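Local coordinates for protein short-chain dehydrogenase/reductase SDR (Vibrio parahaemolyticus, PDB 3GUY) that probably catalyses the NAD(P)(H)-dependent oxidation or reduction of an unspecified substrate, as other short-chain dehydrogenases/reductases with a Rossmann fold do, at residues Q97-I100 and E101-S105; L111-L114 and V115-K119; L153-S156 and V157-E160. The protein carries 2 engineered substitutions. All blocks are in the same frame, centred on the assembly; numbering follows the deposited sequence.

From the N terminus, the chain reaches contact 1 (97-105) first, in the early turns of helix 93-118; contact 2 (111-119) follows near the end of the same helix, and contact 3 (153-160) forms the last two turns of helix 141-160. Each is a local contact within a continuous run of helix and closes no long loop; the three follow in series, neither nesting nor crossing. Contacts 1 and 2 have centres about 20 Å apart and do not touch. Contacts 2 and 3, with centres about 12 Å apart, pack together through L111 and V115 against V157, joining the two helices. All three contacts also touch the second subunit.

Contact 1 (Q97-I100 and E101-S105); sequences QTLI and ENNLS
L99 and N103 meet where helix 93-118 of this Rossmann-type fold widens into a pi-type turn. L99 O accepts two bonds from one residue: the backbone N of N103 at 3.1 Å and, shorter, N103 ND2 at 2.8 Å. The amide nitrogen arrives in the carbonyl plane, on a lone pair, and L99 O lies close to the plane of the amide. With CG anti to its carbonyl carbon (chi1 -66°), N103 folds its amide back along the preceding turn, where ND2 also touches L99 CD1 at 3.3 Å. ND2 gives a further bond to S82 O, while OD1 accepts from K147 NZ, so both ends of the amide are engaged. I100 O is doubly used as well, taking L104 N at 2.9 Å and S105 N at 3.0 Å; the second, i to i+5 bond marks the widened turn. Before it the pattern is regular, with E101 N bonded to Q97 O and N102 N to T98 O. N102 lies alongside T98, its ND2 3.4 Å from T98 CG2, but the polar partner of ND2 is S82 OG. On another flank Q97, bent at chi2 (51°), crosses E101 at about a right angle. Its NE2 donates a hydrogen bond to E101 OE2 at 3.1 Å, from above the carboxylate plane. I100 and L104 face the second subunit, each packing on its own counterpart there. K147 fits the lysine of the family's YxxxK motif, and N103 fits the asparagine that completes the Asn-Ser-Tyr-Lys tetrad in relatives. The bonds to L99 O and S82 O therefore fix the rotation of the N103 amide, leaving its oxygen directed at the probable active-site lysine.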
ATOM      1  N   GLN D  97       0.965 -13.506 -22.094  1.00 25.50           N
ATOM      2  CA  GLN D  97      -0.294 -14.220 -22.008  1.00 27.02           C
ATOM      3  C   GLN D  97      -0.196 -15.498 -21.163  1.00 26.56           C
ATOM      4  O   GLN D  97      -1.076 -15.749 -20.380  1.00 25.45           O
ATOM      5  CB  GLN D  97      -0.881 -14.545 -23.400  1.00 28.27           C
ATOM      6  CG  GLN D  97      -2.276 -15.251 -23.336  1.00 30.92           C
ATOM      7  CD  GLN D  97      -3.313 -14.544 -22.451  1.00 35.63           C
ATOM      8  OE1 GLN D  97      -3.388 -13.322 -22.432  1.00 41.87           O
ATOM      9  NE2 GLN D  97      -4.126 -15.326 -21.703  1.00 39.26           N
ATOM     10  N   THR D  98       0.873 -16.275 -21.335  1.00 26.11           N
ATOM     11  CA  THR D  98       1.141 -17.462 -20.502  1.00 26.96           C
ATOM     12  C   THR D  98       1.273 -17.124 -19.022  1.00 26.32           C
ATOM     13  O   THR D  98       0.800 -17.875 -18.133  1.00 25.53           O
ATOM     14  CB  THR D  98       2.434 -18.147 -20.943  1.00 26.96           C
ATOM     15  OG1 THR D  98       2.291 -18.518 -22.308  1.00 27.93           O
ATOM     16  CG2 THR D  98       2.742 -19.367 -20.081  1.00 28.64           C
ATOM     17  N   LEU D  99       1.937 -15.999 -18.752  1.00 25.39           N
ATOM     18  CA  LEU D  99       2.088 -15.528 -17.375  1.00 25.96           C
ATOM     19  C   LEU D  99       0.718 -15.261 -16.723  1.00 24.41           C
ATOM     20  O   LEU D  99       0.495 -15.612 -15.550  1.00 24.63           O
ATOM     21  CB  LEU D  99       2.937 -14.259 -17.343  1.00 25.87           C
ATOM     22  CG  LEU D  99       3.589 -13.815 -16.050  1.00 29.01           C
ATOM     23  CD1 LEU D  99       4.493 -14.922 -15.490  1.00 26.15           C
ATOM     24  CD2 LEU D  99       4.348 -12.480 -16.355  1.00 27.07           C
ATOM     25  N   ILE D 100      -0.175 -14.616 -17.482  1.00 24.30           N
ATOM     26  CA  ILE D 100      -1.516 -14.296 -17.024  1.00 23.98           C
ATOM     27  C   ILE D 100      -2.293 -15.574 -16.727  1.00 24.56           C
ATOM     28  O   ILE D 100      -2.910 -15.724 -15.666  1.00 24.62           O
ATOM     29  CB  ILE D 100      -2.312 -13.421 -18.061  1.00 23.85           C
ATOM     30  CG1 ILE D 100      -1.728 -11.993 -18.146  1.00 26.01           C
ATOM     31  CG2 ILE D 100      -3.770 -13.304 -17.614  1.00 23.20           C
ATOM     32  CD1 ILE D 100      -2.209 -11.154 -19.299  1.00 21.95           C
ATOM     33  N   GLU D 101      -2.233 -16.518 -17.664  1.00 25.83           N
ATOM     34  CA  GLU D 101      -2.905 -17.813 -17.494  1.00 25.78           C
ATOM     35  C   GLU D 101      -2.403 -18.591 -16.284  1.00 24.66           C
ATOM     36  O   GLU D 101      -3.207 -19.030 -15.451  1.00 23.78           O
ATOM     37  CB  GLU D 101      -2.734 -18.660 -18.755  1.00 26.52           C
ATOM     38  CG  GLU D 101      -3.471 -18.096 -19.964  1.00 29.83           C
ATOM     39  CD  GLU D 101      -2.995 -18.703 -21.302  1.00 35.29           C
ATOM     40  OE1 GLU D 101      -2.032 -19.529 -21.334  1.00 40.16           O
ATOM     41  OE2 GLU D 101      -3.586 -18.342 -22.346  1.00 40.19           O
ATOM     42  N   ASN D 102      -1.090 -18.748 -16.174  1.00 24.72           N
ATOM     43  CA  ASN D 102      -0.489 -19.564 -15.105  1.00 25.05           C
ATOM     44  C   ASN D 102      -0.607 -18.961 -13.699  1.00 25.83           C
ATOM     45  O   ASN D 102      -0.533 -19.707 -12.703  1.00 27.54           O
ATOM     46  CB  ASN D 102       0.989 -19.809 -15.328  1.00 24.96           C
ATOM     47  CG  ASN D 102       1.316 -20.624 -16.566  1.00 27.95           C
ATOM     48  OD1 ASN D 102       0.440 -21.206 -17.213  1.00 30.39           O
ATOM     49  ND2 ASN D 102       2.620 -20.609 -16.944  1.00 27.41           N
ATOM     50  N   ASN D 103      -0.705 -17.623 -13.587  1.00 24.75           N
ATOM     51  CA  ASN D 103      -0.750 -16.952 -12.275  1.00 24.38           C
ATOM     52  C   ASN D 103      -2.134 -16.422 -11.915  1.00 24.53           C
ATOM     53  O   ASN D 103      -2.704 -16.756 -10.862  1.00 26.03           O
ATOM     54  CB  ASN D 103       0.265 -15.813 -12.213  1.00 23.12           C
ATOM     55  CG  ASN D 103       1.704 -16.311 -12.289  1.00 24.76           C
ATOM     56  OD1 ASN D 103       2.287 -16.715 -11.273  1.00 26.82           O
ATOM     57  ND2 ASN D 103       2.293 -16.268 -13.488  1.00 21.99           N
ATOM     58  N   LEU D 104      -2.706 -15.621 -12.800  1.00 24.67           N
ATOM     59  CA  LEU D 104      -3.961 -14.954 -12.487  1.00 24.22           C
ATOM     60  C   LEU D 104      -5.164 -15.857 -12.777  1.00 24.02           C
ATOM     61  O   LEU D 104      -6.053 -15.990 -11.949  1.00 24.34           O
ATOM     62  CB  LEU D 104      -4.080 -13.609 -13.253  1.00 24.25           C
ATOM     63  CG  LEU D 104      -5.368 -12.786 -13.005  1.00 24.79           C
ATOM     64  CD1 LEU D 104      -5.646 -12.615 -11.502  1.00 23.46           C
ATOM     65  CD2 LEU D 104      -5.294 -11.386 -13.794  1.00 20.79           C
ATOM     66  N   SER D 105      -5.215 -16.441 -13.962  1.00 24.78           N
ATOM     67  CA  SER D 105      -6.361 -17.267 -14.321  1.00 26.18           C
ATOM     68  C   SER D 105      -6.428 -18.458 -13.352  1.00 26.35           C
ATOM     69  O   SER D 105      -7.501 -18.802 -12.834  1.00 27.08           O
ATOM     70  CB  SER D 105      -6.248 -17.755 -15.768  1.00 26.90           C
ATOM     71  OG  SER D 105      -6.354 -16.651 -16.643  1.00 27.59           O
TER

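Contact 2 (L111-L114 and V115-K119); sequences LREL and VKRYK
E113 and R117, one helical turn apart, form a salt bridge through a single carboxylate oxygen. R117 NE is 2.7 Å from E113 OE2, meeting its anti lone pair; R117 NH2 adds a weak bond to the same oxygen at 3.3 Å. E113 comes in at the guanidinium edge, the two planes turned 48° apart. The bend at chi2 of E113 (69°) and the extended chain of R117 bring the groups together, and R117 NH2 forms a second salt bridge with E67 of helix 59-67. Beside this pair, L114 CD2 sits at the edge of the Y118 ring, 3.7 Å from Y118 CD2, while R117 CB lies 3.5 Å above the ring plane, over its centre. R112 and K116 lie side by side, R112 NH2 3.7 Å from K116 NZ despite the like charges; K116 NZ is bonded to Q89 O of the second subunit. L111 CD1 rests on V115 CG2 at 4.1 Å. Around the turn, F66 of helix 59-67 packs on E113, L114, R117 and Y118, L111 and V115 lean on helix 141-160, and L111 and L114 reach V125 of strand 124-128.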
ATOM      1  N   LEU D 111      -9.588 -20.317  -6.597  1.00 24.03           N
ATOM      2  CA  LEU D 111     -10.336 -19.635  -5.538  1.00 22.30           C
ATOM      3  C   LEU D 111     -11.857 -19.557  -5.765  1.00 23.33           C
ATOM      4  O   LEU D 111     -12.660 -19.656  -4.808  1.00 22.53           O
ATOM      5  CB  LEU D 111      -9.786 -18.203  -5.273  1.00 23.90           C
ATOM      6  CG  LEU D 111     -10.396 -17.484  -4.075  1.00 23.25           C
ATOM      7  CD1 LEU D 111     -10.154 -18.368  -2.779  1.00 21.32           C
ATOM      8  CD2 LEU D 111      -9.828 -16.020  -3.913  1.00 22.62           C
ATOM      9  N   ARG D 112     -12.276 -19.329  -6.996  1.00 22.64           N
ATOM     10  CA  ARG D 112     -13.699 -19.275  -7.268  1.00 24.15           C
ATOM     11  C   ARG D 112     -14.362 -20.647  -6.992  1.00 24.65           C
ATOM     12  O   ARG D 112     -15.469 -20.711  -6.453  1.00 23.96           O
ATOM     13  CB  ARG D 112     -13.949 -18.873  -8.712  1.00 23.60           C
ATOM     14  CG  ARG D 112     -15.378 -18.954  -9.147  1.00 25.49           C
ATOM     15  CD  ARG D 112     -15.539 -18.438 -10.563  1.00 26.65           C
ATOM     16  NE  ARG D 112     -16.922 -18.662 -10.988  1.00 29.48           N
ATOM     17  CZ  ARG D 112     -17.381 -19.805 -11.493  1.00 29.37           C
ATOM     18  NH1 ARG D 112     -16.566 -20.830 -11.746  1.00 29.13           N
ATOM     19  NH2 ARG D 112     -18.662 -19.887 -11.819  1.00 29.21           N
ATOM     20  N   GLU D 113     -13.696 -21.713  -7.414  1.00 25.58           N
ATOM     21  CA  GLU D 113     -14.237 -23.051  -7.217  1.00 27.20           C
ATOM     22  C   GLU D 113     -14.286 -23.403  -5.723  1.00 28.35           C
ATOM     23  O   GLU D 113     -15.297 -23.981  -5.230  1.00 28.89           O
ATOM     24  CB  GLU D 113     -13.426 -24.053  -7.998  1.00 27.97           C
ATOM     25  CG  GLU D 113     -14.108 -25.417  -8.115  1.00 31.24           C
ATOM     26  CD  GLU D 113     -15.350 -25.389  -9.004  1.00 35.07           C
ATOM     27  OE1 GLU D 113     -15.448 -24.504  -9.894  1.00 36.41           O
ATOM     28  OE2 GLU D 113     -16.216 -26.275  -8.830  1.00 35.91           O
ATOM     29  N   LEU D 114     -13.239 -23.003  -4.985  1.00 27.72           N
ATOM     30  CA  LEU D 114     -13.248 -23.131  -3.524  1.00 27.49           C
ATOM     31  C   LEU D 114     -14.389 -22.393  -2.839  1.00 27.66           C
ATOM     32  O   LEU D 114     -15.041 -22.966  -1.934  1.00 27.25           O
ATOM     33  CB  LEU D 114     -11.881 -22.758  -2.916  1.00 26.91           C
ATOM     34  CG  LEU D 114     -10.746 -23.675  -3.361  1.00 28.40           C
ATOM     35  CD1 LEU D 114      -9.410 -23.117  -2.800  1.00 23.41           C
ATOM     36  CD2 LEU D 114     -10.999 -25.159  -2.925  1.00 30.05           C
ATOM     37  N   VAL D 115     -14.687 -21.155  -3.268  1.00 27.67           N
ATOM     38  CA  VAL D 115     -15.736 -20.373  -2.617  1.00 28.21           C
ATOM     39  C   VAL D 115     -17.116 -20.897  -2.965  1.00 29.26           C
ATOM     40  O   VAL D 115     -18.013 -20.902  -2.132  1.00 30.01           O
ATOM     41  CB  VAL D 115     -15.641 -18.863  -2.949  1.00 28.07           C
ATOM     42  CG1 VAL D 115     -16.767 -18.101  -2.338  1.00 26.09           C
ATOM     43  CG2 VAL D 115     -14.281 -18.278  -2.423  1.00 28.84           C
ATOM     44  N   LYS D 116     -17.272 -21.315  -4.207  1.00 31.32           N
ATOM     45  CA  LYS D 116     -18.504 -21.943  -4.711  1.00 33.10           C
ATOM     46  C   LYS D 116     -18.852 -23.162  -3.843  1.00 33.28           C
ATOM     47  O   LYS D 116     -19.954 -23.247  -3.341  1.00 34.20           O
ATOM     48  CB  LYS D 116     -18.320 -22.376  -6.181  1.00 33.20           C
ATOM     49  CG  LYS D 116     -19.621 -22.630  -6.920  1.00 37.28           C
ATOM     50  CD  LYS D 116     -19.405 -22.790  -8.446  1.00 40.33           C
ATOM     51  CE  LYS D 116     -20.728 -22.757  -9.213  1.00 42.06           C
ATOM     52  NZ  LYS D 116     -21.100 -21.327  -9.515  1.00 44.46           N
ATOM     53  N   ARG D 117     -17.888 -24.041  -3.629  1.00 33.95           N
ATOM     54  CA  ARG D 117     -18.150 -25.358  -3.021  1.00 34.44           C
ATOM     55  C   ARG D 117     -18.040 -25.349  -1.495  1.00 35.02           C
ATOM     56  O   ARG D 117     -18.811 -26.053  -0.813  1.00 35.67           O
ATOM     57  CB  ARG D 117     -17.192 -26.403  -3.578  1.00 34.68           C
ATOM     58  CG  ARG D 117     -17.434 -26.794  -5.014  1.00 35.33           C
ATOM     59  CD  ARG D 117     -16.302 -27.712  -5.475  1.00 36.45           C
ATOM     60  NE  ARG D 117     -16.471 -28.127  -6.860  1.00 38.45           N
ATOM     61  CZ  ARG D 117     -17.071 -29.242  -7.288  1.00 38.97           C
ATOM     62  NH1 ARG D 117     -17.565 -30.124  -6.433  1.00 37.86           N
ATOM     63  NH2 ARG D 117     -17.145 -29.484  -8.596  1.00 37.51           N
ATOM     64  N   TYR D 118     -17.122 -24.558  -0.945  1.00 34.41           N
ATOM     65  CA  TYR D 118     -16.712 -24.740   0.453  1.00 34.71           C
ATOM     66  C   TYR D 118     -16.729 -23.491   1.301  1.00 34.73           C
ATOM     67  O   TYR D 118     -16.107 -23.469   2.354  1.00 35.13           O
ATOM     68  CB  TYR D 118     -15.298 -25.323   0.519  1.00 34.84           C
ATOM     69  CG  TYR D 118     -15.057 -26.496  -0.380  1.00 36.04           C
ATOM     70  CD1 TYR D 118     -15.955 -27.580  -0.427  1.00 36.33           C
ATOM     71  CD2 TYR D 118     -13.910 -26.548  -1.171  1.00 35.17           C
ATOM     72  CE1 TYR D 118     -15.708 -28.665  -1.263  1.00 37.11           C
ATOM     73  CE2 TYR D 118     -13.666 -27.593  -2.004  1.00 35.77           C
ATOM     74  CZ  TYR D 118     -14.556 -28.662  -2.052  1.00 38.27           C
ATOM     75  OH  TYR D 118     -14.258 -29.688  -2.898  1.00 35.09           O
ATOM     76  N   LYS D 119     -17.425 -22.453   0.886  1.00 35.29           N
ATOM     77  CA  LYS D 119     -17.388 -21.210   1.665  1.00 36.78           C
ATOM     78  C   LYS D 119     -17.955 -21.365   3.072  1.00 37.79           C
ATOM     79  O   LYS D 119     -17.532 -20.663   3.983  1.00 37.93           O
ATOM     80  CB  LYS D 119     -18.056 -20.037   0.934  1.00 36.77           C
ATOM     81  CG  LYS D 119     -19.485 -20.245   0.552  1.00 39.18           C
ATOM     82  CD  LYS D 119     -20.125 -18.982   0.002  1.00 41.41           C
ATOM     83  CE  LYS D 119     -21.531 -19.236  -0.563  1.00 41.71           C
ATOM     84  NZ  LYS D 119     -21.544 -20.142  -1.746  1.00 45.32           N
TER

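Contact 3 (L153-S156 and V157-E160); sequences LIES and VRLE
R158 and E155 lie side by side at the C-terminal end of helix 141-160, the helix of a beta-alpha-beta unit in the Rossmann-type fold; strands 124-128 and 167-174 flank it in sequence. The chain of R158 runs extended from CG to NE, and E155 bends at chi2 (-79°) so that its carboxylate meets the end of the arginine. R158 NH2 bonds to E155 OE1 at 3.1 Å in a nearly straight salt bridge (162° at the hydrogen). The oxygen sits at the guanidinium edge, in plane, yet the nitrogen approaches it from above the carboxylate plane. The arginine is also gripped from beyond the helix: NH2 has a second salt bridge with D217, and NH1 donates to I168 O of strand 167-174. The guanidinium thus bridges helix and sheet, its orientation held by two carboxylates that share NH2 and by the carbonyl at NH1. V157 faces helix 93-118 and I168 of strand 167-174; V157 CG2 also lies 3.3 Å from L153 O, the carbonyl that accepts V157 N at 2.9 Å. S156 looks toward the second subunit. Its OG is bonded to G152 O one turn earlier and to K137 N of that subunit, while S156 O accepts E160 N at 3.2 Å. The carboxylate of E160 in turn binds Q139 N and L88 N of the second subunit, so the S156 and E160 side of the last turn faces that subunit. I154 runs alongside R158: with its CG1 between backbone N and carbonyl carbon (chi1 73°), I154 CD1 lies over one face of the R158 guanidinium, 3.8 Å above its plane and offset toward the rim.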
ATOM      1  N   LEU D 153      -7.556  -9.695  -5.716  1.00 18.52           N
ATOM      2  CA  LEU D 153      -8.559 -10.772  -5.688  1.00 18.54           C
ATOM      3  C   LEU D 153      -8.742 -11.284  -4.273  1.00 18.75           C
ATOM      4  O   LEU D 153      -9.863 -11.208  -3.716  1.00 20.33           O
ATOM      5  CB  LEU D 153      -8.136 -11.901  -6.591  1.00 18.26           C
ATOM      6  CG  LEU D 153      -9.054 -13.104  -6.712  1.00 17.18           C
ATOM      7  CD1 LEU D 153     -10.212 -12.786  -7.717  1.00 16.85           C
ATOM      8  CD2 LEU D 153      -8.232 -14.287  -7.161  1.00 15.56           C
ATOM      9  N   ILE D 154      -7.669 -11.750  -3.651  1.00 18.42           N
ATOM     10  CA  ILE D 154      -7.843 -12.373  -2.295  1.00 19.88           C
ATOM     11  C   ILE D 154      -8.312 -11.357  -1.236  1.00 20.64           C
ATOM     12  O   ILE D 154      -9.076 -11.707  -0.369  1.00 19.15           O
ATOM     13  CB  ILE D 154      -6.636 -13.215  -1.859  1.00 19.73           C
ATOM     14  CG1 ILE D 154      -5.410 -12.385  -1.471  1.00 22.64           C
ATOM     15  CG2 ILE D 154      -6.201 -14.143  -2.981  1.00 20.45           C
ATOM     16  CD1 ILE D 154      -5.209 -12.231   0.030  1.00 23.49           C
ATOM     17  N   GLU D 155      -7.928 -10.080  -1.345  1.00 20.27           N
ATOM     18  CA  GLU D 155      -8.304  -9.125  -0.326  1.00 19.84           C
ATOM     19  C   GLU D 155      -9.787  -8.730  -0.443  1.00 19.33           C
ATOM     20  O   GLU D 155     -10.476  -8.475   0.555  1.00 18.83           O
ATOM     21  CB  GLU D 155      -7.385  -7.916  -0.331  1.00 20.19           C
ATOM     22  CG  GLU D 155      -5.933  -8.232   0.028  1.00 22.53           C
ATOM     23  CD  GLU D 155      -5.642  -8.418   1.533  1.00 28.78           C
ATOM     24  OE1 GLU D 155      -6.579  -8.655   2.334  1.00 30.17           O
ATOM     25  OE2 GLU D 155      -4.432  -8.351   1.917  1.00 29.53           O
ATOM     26  N   SER D 156     -10.271  -8.809  -1.654  1.00 17.99           N
ATOM     27  CA  SER D 156     -11.667  -8.650  -1.928  1.00 19.03           C
ATOM     28  C   SER D 156     -12.505  -9.840  -1.462  1.00 18.86           C
ATOM     29  O   SER D 156     -13.571  -9.626  -0.843  1.00 19.85           O
ATOM     30  CB  SER D 156     -11.853  -8.420  -3.426  1.00 17.92           C
ATOM     31  OG  SER D 156     -11.170  -7.220  -3.834  1.00 18.82           O
ATOM     32  N   VAL D 157     -12.057 -11.036  -1.808  1.00 19.94           N
ATOM     33  CA  VAL D 157     -12.776 -12.293  -1.465  1.00 21.35           C
ATOM     34  C   VAL D 157     -12.753 -12.408   0.097  1.00 23.08           C
ATOM     35  O   VAL D 157     -13.794 -12.731   0.728  1.00 21.58           O
ATOM     36  CB  VAL D 157     -12.239 -13.530  -2.232  1.00 22.17           C
ATOM     37  CG1 VAL D 157     -12.958 -14.841  -1.809  1.00 25.09           C
ATOM     38  CG2 VAL D 157     -12.324 -13.362  -3.768  1.00 21.51           C
ATOM     39  N   ARG D 158     -11.642 -12.011   0.752  1.00 22.43           N
ATOM     40  CA  ARG D 158     -11.655 -11.968   2.230  1.00 22.64           C
ATOM     41  C   ARG D 158     -12.827 -11.167   2.766  1.00 23.17           C
ATOM     42  O   ARG D 158     -13.474 -11.601   3.716  1.00 23.67           O
ATOM     43  CB  ARG D 158     -10.354 -11.413   2.836  1.00 20.79           C
ATOM     44  CG  ARG D 158      -9.222 -12.351   2.744  1.00 24.62           C
ATOM     45  CD  ARG D 158      -7.961 -11.626   3.220  1.00 26.42           C
ATOM     46  NE  ARG D 158      -6.993 -12.579   3.699  1.00 23.30           N
ATOM     47  CZ  ARG D 158      -5.725 -12.294   3.976  1.00 24.98           C
ATOM     48  NH1 ARG D 158      -4.932 -13.214   4.503  1.00 20.37           N
ATOM     49  NH2 ARG D 158      -5.255 -11.073   3.764  1.00 25.67           N
ATOM     50  N   LEU D 159     -13.114 -10.010   2.181  1.00 24.64           N
ATOM     51  CA  LEU D 159     -14.280  -9.217   2.598  1.00 25.04           C
ATOM     52  C   LEU D 159     -15.612  -9.984   2.357  1.00 25.76           C
ATOM     53  O   LEU D 159     -16.475  -9.929   3.187  1.00 25.03           O
ATOM     54  CB  LEU D 159     -14.341  -7.821   1.921  1.00 25.13           C
ATOM     55  CG  LEU D 159     -13.184  -6.842   2.139  1.00 25.52           C
ATOM     56  CD1 LEU D 159     -13.294  -5.644   1.159  1.00 22.57           C
ATOM     57  CD2 LEU D 159     -13.148  -6.381   3.591  1.00 25.69           C
ATOM     58  N   GLU D 160     -15.735 -10.726   1.254  1.00 26.81           N
ATOM     59  CA  GLU D 160     -16.970 -11.514   0.946  1.00 27.77           C
ATOM     60  C   GLU D 160     -17.096 -12.713   1.889  1.00 29.19           C
ATOM     61  O   GLU D 160     -18.173 -13.307   2.056  1.00 29.04           O
ATOM     62  CB  GLU D 160     -16.944 -12.018  -0.501  1.00 28.16           C
ATOM     63  CG  GLU D 160     -16.888 -10.890  -1.579  1.00 26.03           C
ATOM     64  CD  GLU D 160     -16.787 -11.401  -3.048  1.00 26.93           C
ATOM     65  OE1 GLU D 160     -16.763 -12.638  -3.294  1.00 27.62           O
ATOM     66  OE2 GLU D 160     -16.711 -10.545  -3.991  1.00 25.15           O
TER